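Local coordinates for protein lantibiotic dehydratase (Microbispora corallina, PDB 5EHK) that probably dehydrates serine and threonine residues of the NAI-107 precursor peptide, using glutamyl-tRNA to glutamylate their hydroxyls before glutamate is eliminated, at residues A[210-215]-A[442-447]; A[407-412]-A[436-441]; A[426-429]-A[434-437]; A[639-644]-A[648-653]. One frame throughout, in Å; residues are numbered along the deposited sequence.

Interaction 1 (A[210-215]-A[442-447]); sequences VLDCPS and KWPPSE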
loop_
_atom_site.group_PDB
_atom_site.type_symbol
_atom_site.label_atom_id
_atom_site.label_comp_id
_atom_site.label_asym_id
_atom_site.label_seq_id
_atom_site.Cartn_x
_atom_site.Cartn_y
_atom_site.Cartn_z
ATOM N N VAL A 210 -29.647 -3.471 17.921
ATOM C CA VAL A 210 -28.237 -3.265 18.222
ATOM C C VAL A 210 -27.866 -1.798 18.275
ATOM O O VAL A 210 -28.241 -1.026 17.392
ATOM C CB VAL A 210 -27.322 -4.014 17.221
ATOM C CG1 VAL A 210 -25.867 -3.671 17.437
ATOM C CG2 VAL A 210 -27.511 -5.523 17.357
ATOM N N LEU A 211 -27.168 -1.418 19.344
ATOM C CA LEU A 211 -26.544 -0.104 19.461
ATOM C C LEU A 211 -25.020 -0.247 19.407
ATOM O O LEU A 211 -24.407 -0.741 20.343
ATOM C CB LEU A 211 -26.955 0.588 20.767
ATOM C CG LEU A 211 -26.337 1.968 21.079
ATOM C CD1 LEU A 211 -26.756 2.953 20.019
ATOM C CD2 LEU A 211 -26.755 2.496 22.451
ATOM N N ASP A 212 -24.399 0.179 18.319
ATOM C CA ASP A 212 -22.942 0.159 18.284
ATOM C C ASP A 212 -22.435 1.355 19.105
ATOM O O ASP A 212 -22.955 2.467 18.982
ATOM C CB ASP A 212 -22.409 0.215 16.841
ATOM C CG ASP A 212 -22.925 -0.944 15.965
ATOM O OD1 ASP A 212 -22.892 -2.103 16.434
ATOM O OD2 ASP A 212 -23.365 -0.702 14.808
ATOM N N CYS A 213 -21.434 1.113 19.952
ATOM C CA CYS A 213 -20.820 2.159 20.779
ATOM C C CYS A 213 -21.792 2.956 21.655
ATOM O O CYS A 213 -22.144 4.098 21.343
ATOM C CB CYS A 213 -20.061 3.133 19.888
ATOM S SG CYS A 213 -18.923 2.298 18.805
ATOM N N PRO A 214 -22.224 2.367 22.767
ATOM C CA PRO A 214 -22.967 3.237 23.681
ATOM C C PRO A 214 -21.990 4.163 24.417
ATOM O O PRO A 214 -20.788 3.877 24.443
ATOM C CB PRO A 214 -23.625 2.245 24.644
ATOM C CG PRO A 214 -22.705 1.052 24.647
ATOM C CD PRO A 214 -22.067 0.991 23.274
ATOM N N SER A 215 -22.511 5.228 25.026
ATOM C CA SER A 215 -21.713 6.154 25.827
ATOM C C SER A 215 -21.470 5.591 27.215
ATOM O O SER A 215 -22.413 5.285 27.958
ATOM C CB SER A 215 -22.398 7.524 25.943
ATOM O OG SER A 215 -21.585 8.449 26.654
ATOM N N LYS A 442 -13.361 5.172 14.100
ATOM C CA LYS A 442 -13.065 4.525 15.361
ATOM C C LYS A 442 -14.310 3.969 16.081
ATOM O O LYS A 442 -14.182 3.095 16.951
ATOM C CB LYS A 442 -12.258 5.482 16.271
ATOM C CG LYS A 442 -10.828 5.850 15.724
ATOM C CD LYS A 442 -10.093 6.960 16.539
ATOM C CE LYS A 442 -8.907 6.473 17.390
ATOM N NZ LYS A 442 -7.618 6.288 16.627
ATOM N N TRP A 443 -15.510 4.433 15.719
ATOM C CA TRP A 443 -16.683 4.185 16.584
ATOM C C TRP A 443 -17.980 3.784 15.882
ATOM O O TRP A 443 -18.825 4.636 15.606
ATOM C CB TRP A 443 -16.942 5.410 17.493
ATOM C CG TRP A 443 -15.712 5.784 18.286
ATOM C CD1 TRP A 443 -14.834 6.827 18.034
ATOM C CD2 TRP A 443 -15.183 5.090 19.425
ATOM N NE1 TRP A 443 -13.812 6.818 18.966
ATOM C CE2 TRP A 443 -14.006 5.766 19.826
ATOM C CE3 TRP A 443 -15.595 3.972 20.154
ATOM C CZ2 TRP A 443 -13.250 5.350 20.916
ATOM C CZ3 TRP A 443 -14.845 3.571 21.236
ATOM C CH2 TRP A 443 -13.686 4.254 21.604
ATOM N N PRO A 444 -18.161 2.479 15.619
ATOM C CA PRO A 444 -17.266 1.334 15.862
ATOM C C PRO A 444 -16.129 1.249 14.877
ATOM O O PRO A 444 -16.210 1.814 13.794
ATOM C CB PRO A 444 -18.173 0.121 15.629
ATOM C CG PRO A 444 -19.220 0.614 14.691
ATOM C CD PRO A 444 -19.471 2.043 15.106
ATOM N N PRO A 445 -15.055 0.559 15.256
ATOM C CA PRO A 445 -13.932 0.513 14.324
ATOM C C PRO A 445 -14.284 -0.158 12.999
ATOM O O PRO A 445 -14.911 -1.202 12.927
ATOM C CB PRO A 445 -12.821 -0.219 15.102
ATOM C CG PRO A 445 -13.381 -0.597 16.386
ATOM C CD PRO A 445 -14.712 0.044 16.589
ATOM N N SER A 446 -13.878 0.507 11.938
ATOM C CA SER A 446 -14.079 0.050 10.588
ATOM C C SER A 446 -13.201 -1.154 10.313
ATOM O O SER A 446 -12.095 -1.257 10.831
ATOM C CB SER A 446 -13.718 1.191 9.635
ATOM O OG SER A 446 -13.597 0.751 8.297
ATOM N N GLU A 447 -13.705 -2.082 9.515
ATOM C CA GLU A 447 -12.891 -3.220 9.133
ATOM C C GLU A 447 -12.219 -3.022 7.757
ATOM O O GLU A 447 -11.368 -3.811 7.356
ATOM C CB GLU A 447 -13.733 -4.513 9.220
ATOM C CG GLU A 447 -14.128 -4.904 10.681
ATOM C CD GLU A 447 -15.448 -5.705 10.795
ATOM O OE1 GLU A 447 -15.994 -6.130 9.738
ATOM O OE2 GLU A 447 -15.934 -5.906 11.950
#
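Cys213 meets Trp443 and Pro444 in a sulfur-aromatic contact of the edge type, joined to proline packing, where the chain leaves strand 208-212 of a small antiparallel three-stranded sheet. The evidence for the edge approach is angular: SG of Cys213 lies 5.4 Å from the centroid of the Trp443 six-membered ring and 90° off the ring normal, so the sulfur is in the plane of the indole and over neither face. Its nearest ring atom is CE3 of Trp443, at 4.0 Å. With SG anti to its carbonyl carbon (chi1 -52°), the thiol projects across to the Trp443-Pro444 peptide, which is cis.

The apolar contacts converge on that peptide. SG of Cys213 is 3.9 Å from CB of Trp443 and 3.7 Å from CD of Pro444, so one sulfur touches both residues flanking the cis bond. The closest pair of CA atoms, those of Cys213 and Pro444, is 6.1 Å apart, and the two segments share no hydrogen bonds.

The polar groups find their partners outside the two segments. Asp212 carries its carboxylate to Arg829 of the second subunit, with which OD1 forms a salt bridge, and that same arginine also packs on Pro444. The indole has a cation-pi partner in Arg575, while the backbone on both sides of the cis bond is tied to Asn647. This partly exposed seam therefore lies beside the subunit interface. Asp212 still gives the seam some apolar contact: its CB rests 3.9 Å from CG of Pro444.

Interaction 2 (A[407-412]-A[436-441]); sequences RRYHEA and GPPAGY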
loop_
_atom_site.group_PDB
_atom_site.type_symbol
_atom_site.label_atom_id
_atom_site.label_comp_id
_atom_site.label_asym_id
_atom_site.label_seq_id
_atom_site.Cartn_x
_atom_site.Cartn_y
_atom_site.Cartn_z
ATOM N N ARG A 407 -12.057 9.748 0.279
ATOM C CA ARG A 407 -11.773 9.633 -1.153
ATOM C C ARG A 407 -11.935 8.196 -1.681
ATOM O O ARG A 407 -12.596 7.961 -2.700
ATOM C CB ARG A 407 -10.418 10.235 -1.496
ATOM C CG ARG A 407 -10.299 11.696 -1.131
ATOM C CD ARG A 407 -10.774 12.644 -2.233
ATOM N NE ARG A 407 -12.143 12.439 -2.699
ATOM C CZ ARG A 407 -13.253 12.696 -1.991
ATOM N NH1 ARG A 407 -13.189 13.115 -0.727
ATOM N NH2 ARG A 407 -14.451 12.496 -2.546
ATOM N N ARG A 408 -11.370 7.226 -0.970
ATOM C CA ARG A 408 -11.563 5.832 -1.352
ATOM C C ARG A 408 -13.020 5.389 -1.138
ATOM O O ARG A 408 -13.544 4.585 -1.898
ATOM C CB ARG A 408 -10.582 4.910 -0.620
ATOM C CG ARG A 408 -9.098 5.149 -0.967
ATOM C CD ARG A 408 -8.183 4.360 -0.008
ATOM N NE ARG A 408 -8.436 2.928 -0.189
ATOM C CZ ARG A 408 -7.933 2.204 -1.186
ATOM N NH1 ARG A 408 -7.093 2.762 -2.052
ATOM N NH2 ARG A 408 -8.252 0.925 -1.305
ATOM N N TYR A 409 -13.667 5.907 -0.099
ATOM C CA TYR A 409 -15.075 5.611 0.173
ATOM C C TYR A 409 -15.980 6.054 -0.987
ATOM O O TYR A 409 -16.851 5.321 -1.442
ATOM C CB TYR A 409 -15.480 6.344 1.433
ATOM C CG TYR A 409 -16.656 5.766 2.175
ATOM C CD1 TYR A 409 -16.550 4.563 2.835
ATOM C CD2 TYR A 409 -17.848 6.452 2.255
ATOM C CE1 TYR A 409 -17.609 4.044 3.540
ATOM C CE2 TYR A 409 -18.899 5.962 2.965
ATOM C CZ TYR A 409 -18.788 4.746 3.604
ATOM O OH TYR A 409 -19.858 4.222 4.307
ATOM N N HIS A 410 -15.743 7.266 -1.463
ATOM C CA HIS A 410 -16.448 7.786 -2.614
ATOM C C HIS A 410 -16.290 6.880 -3.842
ATOM O O HIS A 410 -17.267 6.604 -4.549
ATOM C CB HIS A 410 -15.940 9.194 -2.907
ATOM C CG HIS A 410 -16.443 9.761 -4.192
ATOM N ND1 HIS A 410 -15.603 10.303 -5.141
ATOM C CD2 HIS A 410 -17.699 9.866 -4.688
ATOM C CE1 HIS A 410 -16.323 10.709 -6.173
ATOM N NE2 HIS A 410 -17.596 10.448 -5.928
ATOM N N GLU A 411 -15.076 6.386 -4.076
ATOM C CA GLU A 411 -14.841 5.483 -5.201
ATOM C C GLU A 411 -15.613 4.196 -4.974
ATOM O O GLU A 411 -16.220 3.658 -5.889
ATOM C CB GLU A 411 -13.363 5.139 -5.363
ATOM C CG GLU A 411 -12.463 6.232 -5.909
ATOM C CD GLU A 411 -10.981 5.810 -5.891
ATOM O OE1 GLU A 411 -10.658 4.781 -6.539
ATOM O OE2 GLU A 411 -10.156 6.470 -5.195
ATOM N N ALA A 412 -15.546 3.688 -3.751
ATOM C CA ALA A 412 -16.222 2.454 -3.406
ATOM C C ALA A 412 -17.718 2.617 -3.686
ATOM O O ALA A 412 -18.343 1.761 -4.338
ATOM C CB ALA A 412 -15.963 2.116 -1.950
ATOM N N GLY A 436 -20.211 -0.078 5.045
ATOM C CA GLY A 436 -19.624 0.002 6.366
ATOM C C GLY A 436 -18.963 1.362 6.509
ATOM O O GLY A 436 -18.988 2.172 5.580
ATOM N N PRO A 437 -18.374 1.635 7.676
ATOM C CA PRO A 437 -17.679 2.902 7.899
ATOM C C PRO A 437 -16.394 2.962 7.087
ATOM O O PRO A 437 -15.827 1.924 6.775
ATOM C CB PRO A 437 -17.361 2.845 9.384
ATOM C CG PRO A 437 -17.233 1.418 9.665
ATOM C CD PRO A 437 -18.245 0.731 8.825
ATOM N N PRO A 438 -15.946 4.167 6.728
ATOM C CA PRO A 438 -14.732 4.301 5.919
ATOM C C PRO A 438 -13.506 3.937 6.749
ATOM O O PRO A 438 -13.558 4.018 7.987
ATOM C CB PRO A 438 -14.702 5.798 5.576
ATOM C CG PRO A 438 -16.048 6.293 5.869
ATOM C CD PRO A 438 -16.545 5.474 7.011
ATOM N N ALA A 439 -12.423 3.569 6.071
ATOM C CA ALA A 439 -11.197 3.197 6.748
ATOM C C ALA A 439 -10.853 4.224 7.816
ATOM O O ALA A 439 -10.883 5.441 7.581
ATOM C CB ALA A 439 -10.076 3.063 5.748
ATOM N N GLY A 440 -10.607 3.736 9.017
ATOM C CA GLY A 440 -10.081 4.587 10.054
ATOM C C GLY A 440 -11.114 5.040 11.047
ATOM O O GLY A 440 -10.758 5.543 12.099
ATOM N N TYR A 441 -12.391 4.887 10.733
ATOM C CA TYR A 441 -13.404 5.338 11.672
ATOM C C TYR A 441 -13.334 4.506 12.955
ATOM O O TYR A 441 -13.217 3.286 12.910
ATOM C CB TYR A 441 -14.799 5.302 11.046
ATOM C CG TYR A 441 -15.172 6.532 10.212
ATOM C CD1 TYR A 441 -16.403 7.149 10.375
ATOM C CD2 TYR A 441 -14.304 7.057 9.248
ATOM C CE1 TYR A 441 -16.762 8.249 9.626
ATOM C CE2 TYR A 441 -14.663 8.160 8.489
ATOM C CZ TYR A 441 -15.901 8.748 8.698
ATOM O OH TYR A 441 -16.304 9.826 7.968
#
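Tyr409, in the first turn of helix 407-417, lies against the 436-441 loop, whose end is a type II beta turn from Pro438 to Tyr441. The turn is identified by its closing bond, Tyr441 N to Pro438 O at 3.1 Å, and by the positive phi of Gly440 (102°) at its third position.

One hydrogen bond joins the segments. The phenol OH of Tyr409 donates to the carbonyl O of Gly436 at 2.6 Å, approaching at a C=O...donor angle of 155° and tilted out of the carbonyl plane, while the acceptor itself lies near the plane of the phenol ring.

The apolar contact is CH-pi. CG of Pro438 sits 3.6 Å from the centroid of the Tyr409 ring and only 13° off its normal, which places it squarely over one face. The other side of the proline is used as well, since CD of Pro438 stands over the centre of the Tyr441 ring; the pyrrolidine is thus held between two aromatic rings. Leu620 and Leu428 also touch Tyr409 in this buried setting, and Tyr441 OH is bound by Glu654. Besides CG, the proline touches the Tyr409 ring through its CB, which is 3.5 Å from CD1 of Tyr409.

Interaction 3 (A[426-429]-A[434-437]); sequences LELL and GLGP
The backbone of Leu428 and Leu429 comes within 4.3 Å of that of Gly434 and Gly436 (CA to CA in both pairs), closing a compact loop through a bifurcated backbone hydrogen bond in which one carbonyl serves two donors. That shared acceptor is Leu428 O. Gly436 N donates to it at 3.1 Å, almost in line with the C=O bond; Leu435 N makes a weak bond, also 3.1 Å to Leu428 O, with an N-H...O angle of 129° against 139° for Gly436 N. Residues 427-429 have helical torsions without the regular helical bonds.

Two CA-H...O contacts flank the pair. Gly434 CA lies 3.3 Å from Glu427 O, and Gly436 CA is equally far from Leu429 O. Both glycines bring bare backbone to the opposing carbonyls, and Gly436 does so with a positive phi.

The side chains pack in two places. Leu428 and Leu435 run alongside each other in the same direction, CD1 of the former 3.8 Å from CD2 of the latter. CG of Leu428 is anti to its backbone N (chi1 -175°), which sets the leucine beside Leu435, and the chain also packs on Tyr409, Phe413 and Tyr417 of helix 407-417. Leu429 reaches instead between the loop and helix 647-656, touching Pro648 and Leu651. On the loop side, its CD2 methyl rests 3.7 Å from CA of Pro437.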
loop_
_atom_site.group_PDB
_atom_site.type_symbol
_atom_site.label_atom_id
_atom_site.label_comp_id
_atom_site.label_asym_id
_atom_site.label_seq_id
_atom_site.Cartn_x
_atom_site.Cartn_y
_atom_site.Cartn_z
ATOM N N LEU A 426 -26.719 5.359 7.296
ATOM C CA LEU A 426 -27.017 4.369 8.368
ATOM C C LEU A 426 -27.052 2.988 7.765
ATOM O O LEU A 426 -26.423 2.069 8.279
ATOM C CB LEU A 426 -28.305 4.616 9.165
ATOM C CG LEU A 426 -28.214 4.788 10.689
ATOM C CD1 LEU A 426 -27.127 5.783 11.130
ATOM C CD2 LEU A 426 -29.573 5.223 11.263
ATOM N N GLU A 427 -27.763 2.842 6.658
ATOM C CA GLU A 427 -27.637 1.629 5.885
ATOM C C GLU A 427 -26.265 1.610 5.205
ATOM O O GLU A 427 -25.571 0.591 5.216
ATOM C CB GLU A 427 -28.728 1.544 4.848
ATOM C CG GLU A 427 -28.573 0.356 3.915
ATOM C CD GLU A 427 -29.559 0.438 2.777
ATOM O OE1 GLU A 427 -30.735 0.757 3.071
ATOM O OE2 GLU A 427 -29.164 0.200 1.607
ATOM N N LEU A 428 -25.873 2.749 4.637
ATOM C CA LEU A 428 -24.548 2.900 4.069
ATOM C C LEU A 428 -23.493 2.578 5.117
ATOM O O LEU A 428 -22.528 1.898 4.820
ATOM C CB LEU A 428 -24.338 4.328 3.581
ATOM C CG LEU A 428 -23.015 4.552 2.852
ATOM C CD1 LEU A 428 -22.999 3.774 1.550
ATOM C CD2 LEU A 428 -22.753 6.017 2.623
ATOM N N LEU A 429 -23.689 3.027 6.354
ATOM C CA LEU A 429 -22.671 2.854 7.387
ATOM C C LEU A 429 -22.641 1.450 7.982
ATOM O O LEU A 429 -21.718 1.103 8.723
ATOM C CB LEU A 429 -22.848 3.887 8.500
ATOM C CG LEU A 429 -22.169 5.243 8.280
ATOM C CD1 LEU A 429 -22.355 6.118 9.480
ATOM C CD2 LEU A 429 -20.701 5.065 7.992
ATOM N N GLY A 434 -24.420 -2.296 3.935
ATOM C CA GLY A 434 -23.761 -1.265 3.160
ATOM C C GLY A 434 -22.278 -1.452 2.909
ATOM O O GLY A 434 -21.779 -2.572 2.742
ATOM N N LEU A 435 -21.588 -0.315 2.822
ATOM C CA LEU A 435 -20.153 -0.244 2.630
ATOM C C LEU A 435 -19.484 -0.422 3.988
ATOM O O LEU A 435 -18.354 -0.905 4.086
ATOM C CB LEU A 435 -19.808 1.137 2.092
ATOM C CG LEU A 435 -19.295 1.368 0.668
ATOM C CD1 LEU A 435 -19.959 0.458 -0.326
ATOM C CD2 LEU A 435 -19.509 2.825 0.274
ATOM N N GLY A 436 -20.211 -0.078 5.045
ATOM C CA GLY A 436 -19.624 0.002 6.366
ATOM C C GLY A 436 -18.963 1.362 6.509
ATOM O O GLY A 436 -18.988 2.172 5.580
ATOM N N PRO A 437 -18.374 1.635 7.676
ATOM C CA PRO A 437 -17.679 2.902 7.899
ATOM C C PRO A 437 -16.394 2.962 7.087
ATOM O O PRO A 437 -15.827 1.924 6.775
ATOM C CB PRO A 437 -17.361 2.845 9.384
ATOM C CG PRO A 437 -17.233 1.418 9.665
ATOM C CD PRO A 437 -18.245 0.731 8.825
#

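Interaction 4 (A[639-644]-A[648-653]); sequences VSAFAQ and PARLLF
Arg650 is the first residue of 648-653 to meet the short helix 641-644, and its side chain passes Ala641 and ends at Phe642. The approach is closest on the backbone at Ala641, whose CA is 5.2 Å from CA of Arg650. From there the arginine leaves its own helix with CG anti to the backbone N (chi1 173°) and stays extended as far as NE, which carries the guanidinium on to Phe642. The aliphatic part packs first: CD of Arg650 is 3.8 Å from the carbonyl O of Ala641. Farther out, the guanidinium lies with one face toward CA of Phe642, and NH1 comes 3.3 Å from CD1 of the Phe642 ring. The two planes are 72° apart, so this is no stack; NH2 meets the ring at its edge.

The polar end is gripped by several partners. A water accepts from Arg650 NH1 at 2.7 Å and donates to Phe642 O at 2.9 Å, bridging the two helices in the guanidinium plane. NH2 forms a salt bridge with Glu654, one turn later, and Tyr441 supplies a cation-pi contact.

One turn on from Arg650, Phe653 turns toward Ala641 and sets CD2 of its ring 3.8 Å from CB of Ala641. The alanine methyl is thereby shared between Phe653 and the arginine stem. On the facing helix Ser640 is the N-cap, its OG accepting from Ala643 N. A one-turn helix, 641-644, thus packs against the following helix 647-656 across a two-residue linker, a tight helical connection after strand 629-634.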
loop_
_atom_site.group_PDB
_atom_site.type_symbol
_atom_site.label_atom_id
_atom_site.label_comp_id
_atom_site.label_asym_id
_atom_site.label_seq_id
_atom_site.Cartn_x
_atom_site.Cartn_y
_atom_site.Cartn_z
ATOM N N VAL A 639 -14.494 19.997 18.923
ATOM C CA VAL A 639 -14.311 18.596 19.272
ATOM C C VAL A 639 -13.950 17.780 18.034
ATOM O O VAL A 639 -14.546 17.932 16.970
ATOM C CB VAL A 639 -15.530 18.041 19.992
ATOM C CG1 VAL A 639 -15.306 16.588 20.389
ATOM C CG2 VAL A 639 -15.816 18.918 21.190
ATOM N N SER A 640 -12.950 16.930 18.180
ATOM C CA SER A 640 -12.421 16.155 17.069
ATOM C C SER A 640 -13.351 15.026 16.650
ATOM O O SER A 640 -13.455 14.022 17.363
ATOM C CB SER A 640 -11.100 15.523 17.489
ATOM O OG SER A 640 -10.642 14.630 16.490
ATOM N N ALA A 641 -13.993 15.148 15.489
ATOM C CA ALA A 641 -14.872 14.072 15.026
ATOM C C ALA A 641 -14.113 12.732 14.880
ATOM O O ALA A 641 -14.639 11.664 15.208
ATOM C CB ALA A 641 -15.565 14.456 13.725
ATOM N N PHE A 642 -12.868 12.820 14.413
ATOM C CA PHE A 642 -12.007 11.663 14.208
ATOM C C PHE A 642 -11.857 10.849 15.490
ATOM O O PHE A 642 -12.055 9.632 15.510
ATOM C CB PHE A 642 -10.655 12.152 13.684
ATOM C CG PHE A 642 -9.595 11.096 13.590
ATOM C CD1 PHE A 642 -9.586 10.185 12.530
ATOM C CD2 PHE A 642 -8.575 11.035 14.545
ATOM C CE1 PHE A 642 -8.584 9.216 12.426
ATOM C CE2 PHE A 642 -7.561 10.067 14.450
ATOM C CZ PHE A 642 -7.570 9.160 13.386
ATOM N N ALA A 643 -11.542 11.533 16.572
ATOM C CA ALA A 643 -11.234 10.850 17.811
ATOM C C ALA A 643 -12.418 10.666 18.727
ATOM O O ALA A 643 -12.390 9.815 19.583
ATOM C CB ALA A 643 -10.110 11.581 18.549
ATOM N N GLN A 644 -13.447 11.484 18.582
ATOM C CA GLN A 644 -14.454 11.568 19.621
ATOM C C GLN A 644 -15.863 11.311 19.156
ATOM O O GLN A 644 -16.771 11.358 19.985
ATOM C CB GLN A 644 -14.459 12.946 20.266
ATOM C CG GLN A 644 -13.144 13.394 20.785
ATOM C CD GLN A 644 -12.639 12.511 21.901
ATOM O OE1 GLN A 644 -13.424 11.926 22.670
ATOM N NE2 GLN A 644 -11.312 12.403 21.997
ATOM N N PRO A 648 -21.824 7.947 12.506
ATOM C CA PRO A 648 -22.706 8.735 11.642
ATOM C C PRO A 648 -22.449 10.230 11.776
ATOM O O PRO A 648 -22.485 10.960 10.777
ATOM C CB PRO A 648 -24.108 8.385 12.159
ATOM C CG PRO A 648 -23.939 7.052 12.814
ATOM C CD PRO A 648 -22.570 7.062 13.412
ATOM N N ALA A 649 -22.179 10.659 13.002
ATOM C CA ALA A 649 -21.869 12.045 13.288
ATOM C C ALA A 649 -20.640 12.441 12.503
ATOM O O ALA A 649 -20.614 13.493 11.862
ATOM C CB ALA A 649 -21.621 12.240 14.786
ATOM N N ARG A 650 -19.608 11.603 12.571
ATOM C CA ARG A 650 -18.383 11.910 11.856
ATOM C C ARG A 650 -18.605 11.916 10.334
ATOM O O ARG A 650 -17.984 12.708 9.612
ATOM C CB ARG A 650 -17.249 10.968 12.241
ATOM C CG ARG A 650 -16.032 11.198 11.350
ATOM C CD ARG A 650 -14.826 10.375 11.683
ATOM N NE ARG A 650 -13.826 10.643 10.672
ATOM C CZ ARG A 650 -12.697 9.978 10.511
ATOM N NH1 ARG A 650 -12.394 8.954 11.290
ATOM N NH2 ARG A 650 -11.900 10.337 9.528
ATOM N N LEU A 651 -19.495 11.056 9.842
ATOM C CA LEU A 651 -19.758 11.021 8.412
ATOM C C LEU A 651 -20.453 12.327 8.010
ATOM O O LEU A 651 -20.133 12.910 6.961
ATOM C CB LEU A 651 -20.579 9.776 7.998
ATOM C CG LEU A 651 -20.840 9.598 6.490
ATOM C CD1 LEU A 651 -19.557 9.508 5.724
ATOM C CD2 LEU A 651 -21.678 8.390 6.145
ATOM N N LEU A 652 -21.372 12.794 8.861
ATOM C CA LEU A 652 -22.080 14.033 8.596
ATOM C C LEU A 652 -21.083 15.170 8.527
ATOM O O LEU A 652 -21.118 16.010 7.615
ATOM C CB LEU A 652 -23.139 14.306 9.651
ATOM C CG LEU A 652 -24.348 13.368 9.640
ATOM C CD1 LEU A 652 -25.144 13.516 10.931
ATOM C CD2 LEU A 652 -25.235 13.570 8.369
ATOM N N PHE A 653 -20.180 15.198 9.494
ATOM C CA PHE A 653 -19.171 16.230 9.490
ATOM C C PHE A 653 -18.367 16.212 8.195
ATOM O O PHE A 653 -18.254 17.225 7.530
ATOM C CB PHE A 653 -18.255 16.096 10.692
ATOM C CG PHE A 653 -16.974 16.830 10.540
ATOM C CD1 PHE A 653 -16.961 18.220 10.573
ATOM C CD2 PHE A 653 -15.779 16.140 10.371
ATOM C CE1 PHE A 653 -15.766 18.917 10.438
ATOM C CE2 PHE A 653 -14.581 16.819 10.228
ATOM C CZ PHE A 653 -14.570 18.218 10.271
HETATM O O HOH W 1 -13.547 8.114 13.594
#

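Overall arrangement
All four contacts gather round the 426-447 loop region and helix 647-656. Interaction 2 is fully buried and pairs a phenol hydrogen bond with CH-pi packing; interaction 3, partly buried, relies mainly on backbone carbonyls. They share Gly436 and Pro437, so the residue whose N is held by one loop carbonyl offers its O to helix 407-417. Interaction 4 is also partly buried, but uses a charged side chain and a water; it meets interaction 2 where Tyr441 packs on Arg650, and interaction 3 where Leu429 packs on Pro648. Interaction 1 is the surface contact, sulfur and proline beside the second subunit, and Ser446 OG bonded to Pro437 O anchors it inward.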